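Local structure of ricin B-related lectin (Polyporus squamosus, 5MUA) at residues Leu73-Ala78 / Ser110-Thr115. The protein binds galactose through a ricin-type beta-trefoil lectin domain and carries a papain-like, calcium-binding cysteine protease domain. Residues are numbered along the deposited sequence; the frame is centred on the assembly and turned at random. Where two conformers were deposited one is given.
Sequences LAGHAA and SKETGT. With GAL (beta-D-galactopyranose), chain J.
T113 lies against the loop 73-78. Its CB packs on A78 CB (3.8 Å), where a small methyl lets the two chains come close. The branches then part: CG2 settles against the carbonyl oxygen of H76 (3.4 Å), whereas OG1, set between its backbone N and carbonyl carbon (chi1 66°), meets L73 CD2 tip to tip at 3.4 Å. That hydroxyl donates to T115 OG1 (2.6 Å), which in turn donates a hydrogen bond to a water bound to A77 O. Threonine suits both sites, offering a methyl for packing and a hydroxyl for this chain of hydrogen bonds. These are two loops of a ricin-type beta-trefoil, one following strand 70-73 and bearing the galactose site, the other following strand 107-110. L73 suits its buried place because its CD2 methyl packs among the T113, T115 and S110 side chains. H76, by contrast, uses both ring nitrogens: NE2 hydrogen-bonds galactose O2 (2.7 Å), and ND1 holds a water lying in the ring plane (2.6 Å). In one of the two E112 conformers, OE2 accepts from that water, so this bridge is less certain. G75 N adds a bond to galactose O4 (2.9 Å), and D72 and N94 also hydrogen-bond the sugar.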
ATOM      1  N   LEU B  73     -19.049  33.853  -3.918  1.00 11.44           N
ATOM      2  CA  LEU B  73     -20.233  34.710  -3.966  1.00 12.09           C
ATOM      3  C   LEU B  73     -20.303  35.265  -5.420  1.00 12.88           C
ATOM      4  O   LEU B  73     -19.419  36.046  -5.847  1.00 11.50           O
ATOM      5  CB  LEU B  73     -20.124  35.832  -2.944  1.00 11.85           C
ATOM      6  CG  LEU B  73     -21.338  36.754  -2.895  1.00 13.51           C
ATOM      7  CD1 LEU B  73     -22.636  36.032  -2.490  1.00 15.09           C
ATOM      8  CD2 LEU B  73     -21.059  37.785  -1.839  1.00 14.67           C
ATOM      9  N   ALA B  74     -21.271  34.777  -6.176  1.00 12.25           N
ATOM     10  CA  ALA B  74     -21.344  34.964  -7.621  1.00 12.89           C
ATOM     11  C   ALA B  74     -21.238  36.399  -8.024  1.00 13.69           C
ATOM     12  O   ALA B  74     -21.947  37.297  -7.501  1.00 13.16           O
ATOM     13  CB  ALA B  74     -22.657  34.348  -8.199  1.00 13.04           C
ATOM     14  N   GLY B  75     -20.291  36.678  -8.891  1.00 13.01           N
ATOM     15  CA  GLY B  75     -20.149  38.014  -9.431  1.00 14.20           C
ATOM     16  C   GLY B  75     -19.711  39.095  -8.434  1.00 13.83           C
ATOM     17  O   GLY B  75     -19.767  40.315  -8.742  1.00 14.73           O
ATOM     18  N   HIS B  76     -19.200  38.697  -7.278  1.00 13.65           N
ATOM     19  CA  HIS B  76     -18.773  39.569  -6.207  1.00 12.81           C
ATOM     20  C   HIS B  76     -19.938  40.457  -5.700  1.00 14.44           C
ATOM     21  O   HIS B  76     -19.674  41.492  -5.103  1.00 13.76           O
ATOM     22  CB  HIS B  76     -17.603  40.503  -6.628  1.00 14.41           C
ATOM     23  CG  HIS B  76     -16.507  39.811  -7.371  1.00 14.73           C
ATOM     24  ND1 HIS B  76     -15.277  39.583  -6.802  1.00 18.80           N
ATOM     25  CD2 HIS B  76     -16.426  39.391  -8.649  1.00 14.41           C
ATOM     26  CE1 HIS B  76     -14.513  38.962  -7.684  1.00 17.07           C
ATOM     27  NE2 HIS B  76     -15.207  38.804  -8.794  1.00 17.34           N
ATOM     28  N   ALA B  77     -21.183  40.074  -5.985  1.00 14.58           N
ATOM     29  CA  ALA B  77     -22.314  40.989  -5.746  1.00 15.13           C
ATOM     30  C   ALA B  77     -22.786  40.954  -4.253  1.00 15.11           C
ATOM     31  O   ALA B  77     -22.989  39.874  -3.604  1.00 13.82           O
ATOM     32  CB  ALA B  77     -23.455  40.653  -6.697  1.00 16.45           C
ATOM     33  N   ALA B  78     -22.973  42.159  -3.737  1.00 14.14           N
ATOM     34  CA  ALA B  78     -23.435  42.374  -2.372  1.00 15.49           C
ATOM     35  C   ALA B  78     -24.958  42.318  -2.304  1.00 14.92           C
ATOM     36  O   ALA B  78     -25.551  42.300  -1.219  1.00 17.17           O
ATOM     37  CB  ALA B  78     -22.947  43.754  -1.877  1.00 14.77           C
ATOM     38  N   SER B 110     -18.916  37.048   3.613  1.00 15.06           N
ATOM     39  CA  SER B 110     -18.011  37.325   2.448  1.00 14.38           C
ATOM     40  C   SER B 110     -17.081  38.498   2.758  1.00 14.27           C
ATOM     41  O   SER B 110     -17.552  39.584   3.181  1.00 15.55           O
ATOM     42  CB  SER B 110     -18.809  37.621   1.217  1.00 14.27           C
ATOM     43  OG  SER B 110     -17.947  38.178   0.221  1.00 14.26           O
ATOM     44  N   LYS B 111     -15.778  38.291   2.600  1.00 14.05           N
ATOM     45  CA  LYS B 111     -14.802  39.370   2.879  1.00 15.06           C
ATOM     46  C   LYS B 111     -15.088  40.493   1.898  1.00 17.03           C
ATOM     47  O   LYS B 111     -14.949  41.661   2.250  1.00 19.12           O
ATOM     48  CB  LYS B 111     -13.363  38.894   2.640  1.00 15.23           C
ATOM     49  CG  LYS B 111     -12.326  39.982   2.945  1.00 16.44           C
ATOM     50  CD  LYS B 111     -10.975  39.589   2.486  1.00 18.01           C
ATOM     51  CE  LYS B 111      -9.900  40.703   2.621  1.00 18.99           C
ATOM     52  NZ  LYS B 111      -8.727  40.123   1.886  1.00 22.00           N
ATOM     53  N   GLU B 112     -15.485  40.167   0.683  1.00 15.80           N
ATOM     54  CA  GLU B 112     -15.686  41.216  -0.309  1.00 16.79           C
ATOM     55  C   GLU B 112     -16.852  42.113   0.040  1.00 17.80           C
ATOM     56  O   GLU B 112     -16.693  43.343   0.051  1.00 17.59           O
ATOM     57  CB  GLU B 112     -15.896  40.632  -1.670  1.00 16.75           C
ATOM     58  CG  GLU B 112     -16.518  41.369  -2.850  0.50 16.65           C
ATOM     59  CD  GLU B 112     -15.528  42.219  -3.560  0.50 14.40           C
ATOM     60  OE1 GLU B 112     -15.974  43.088  -4.313  0.50 14.27           O
ATOM     61  OE2 GLU B 112     -14.325  41.961  -3.385  0.50 14.60           O
ATOM     62  N   THR B 113     -17.987  41.502   0.380  1.00 15.66           N
ATOM     63  CA  THR B 113     -19.241  42.242   0.486  1.00 14.50           C
ATOM     64  C   THR B 113     -19.749  42.541   1.848  1.00 14.63           C
ATOM     65  O   THR B 113     -20.571  43.426   1.987  1.00 14.01           O
ATOM     66  CB  THR B 113     -20.342  41.515  -0.266  1.00 14.90           C
ATOM     67  OG1 THR B 113     -20.608  40.278   0.386  1.00 12.45           O
ATOM     68  CG2 THR B 113     -19.992  41.299  -1.707  1.00 14.85           C
ATOM     69  N   GLY B 114     -19.271  41.856   2.886  1.00 14.40           N
ATOM     70  CA  GLY B 114     -19.924  41.911   4.172  1.00 14.50           C
ATOM     71  C   GLY B 114     -21.273  41.244   4.208  1.00 15.90           C
ATOM     72  O   GLY B 114     -21.960  41.371   5.229  1.00 16.37           O
ATOM     73  N   THR B 115     -21.721  40.585   3.124  1.00 13.69           N
ATOM     74  CA  THR B 115     -22.983  39.824   3.183  1.00 13.31           C
ATOM     75  C   THR B 115     -22.733  38.401   3.615  1.00 13.31           C
ATOM     76  O   THR B 115     -21.591  37.897   3.580  1.00 13.95           O
ATOM     77  CB  THR B 115     -23.760  39.863   1.868  1.00 13.02           C
ATOM     78  OG1 THR B 115     -22.993  39.290   0.824  1.00 12.51           O
ATOM     79  CG2 THR B 115     -24.084  41.319   1.466  1.00 13.89           C
TER
HETATM   80  C1  GAL J 301     -17.142  36.446 -11.660  1.00 20.65           C
HETATM   81  C2  GAL J 301     -16.316  36.210 -10.397  1.00 19.11           C
HETATM   82  C3  GAL J 301     -16.137  34.750 -10.033  1.00 17.16           C
HETATM   83  C4  GAL J 301     -17.508  34.059 -10.068  1.00 17.50           C
HETATM   84  C5  GAL J 301     -18.238  34.359 -11.404  1.00 20.12           C
HETATM   85  C6  GAL J 301     -19.655  33.827 -11.462  1.00 22.85           C
HETATM   86  O1  GAL J 301     -17.409  37.818 -11.680  1.00 22.11           O
HETATM   87  O2  GAL J 301     -15.014  36.783 -10.605  1.00 19.75           O
HETATM   88  O3  GAL J 301     -15.477  34.715  -8.741  1.00 17.01           O
HETATM   89  O4  GAL J 301     -18.255  34.591  -8.943  1.00 14.69           O
HETATM   90  O5  GAL J 301     -18.358  35.776 -11.617  1.00 20.40           O
HETATM   91  O6  GAL J 301     -20.162  34.054 -12.766  1.00 27.41           O
HETATM   92  O   HOH W   1     -18.322  43.683  -5.042  1.00 17.96           O
HETATM   93  O   HOH W   2     -13.543  39.670  -4.856  1.00 28.43           O
HETATM   94  O   HOH W   3     -24.613  39.042  -1.538  1.00 12.79           O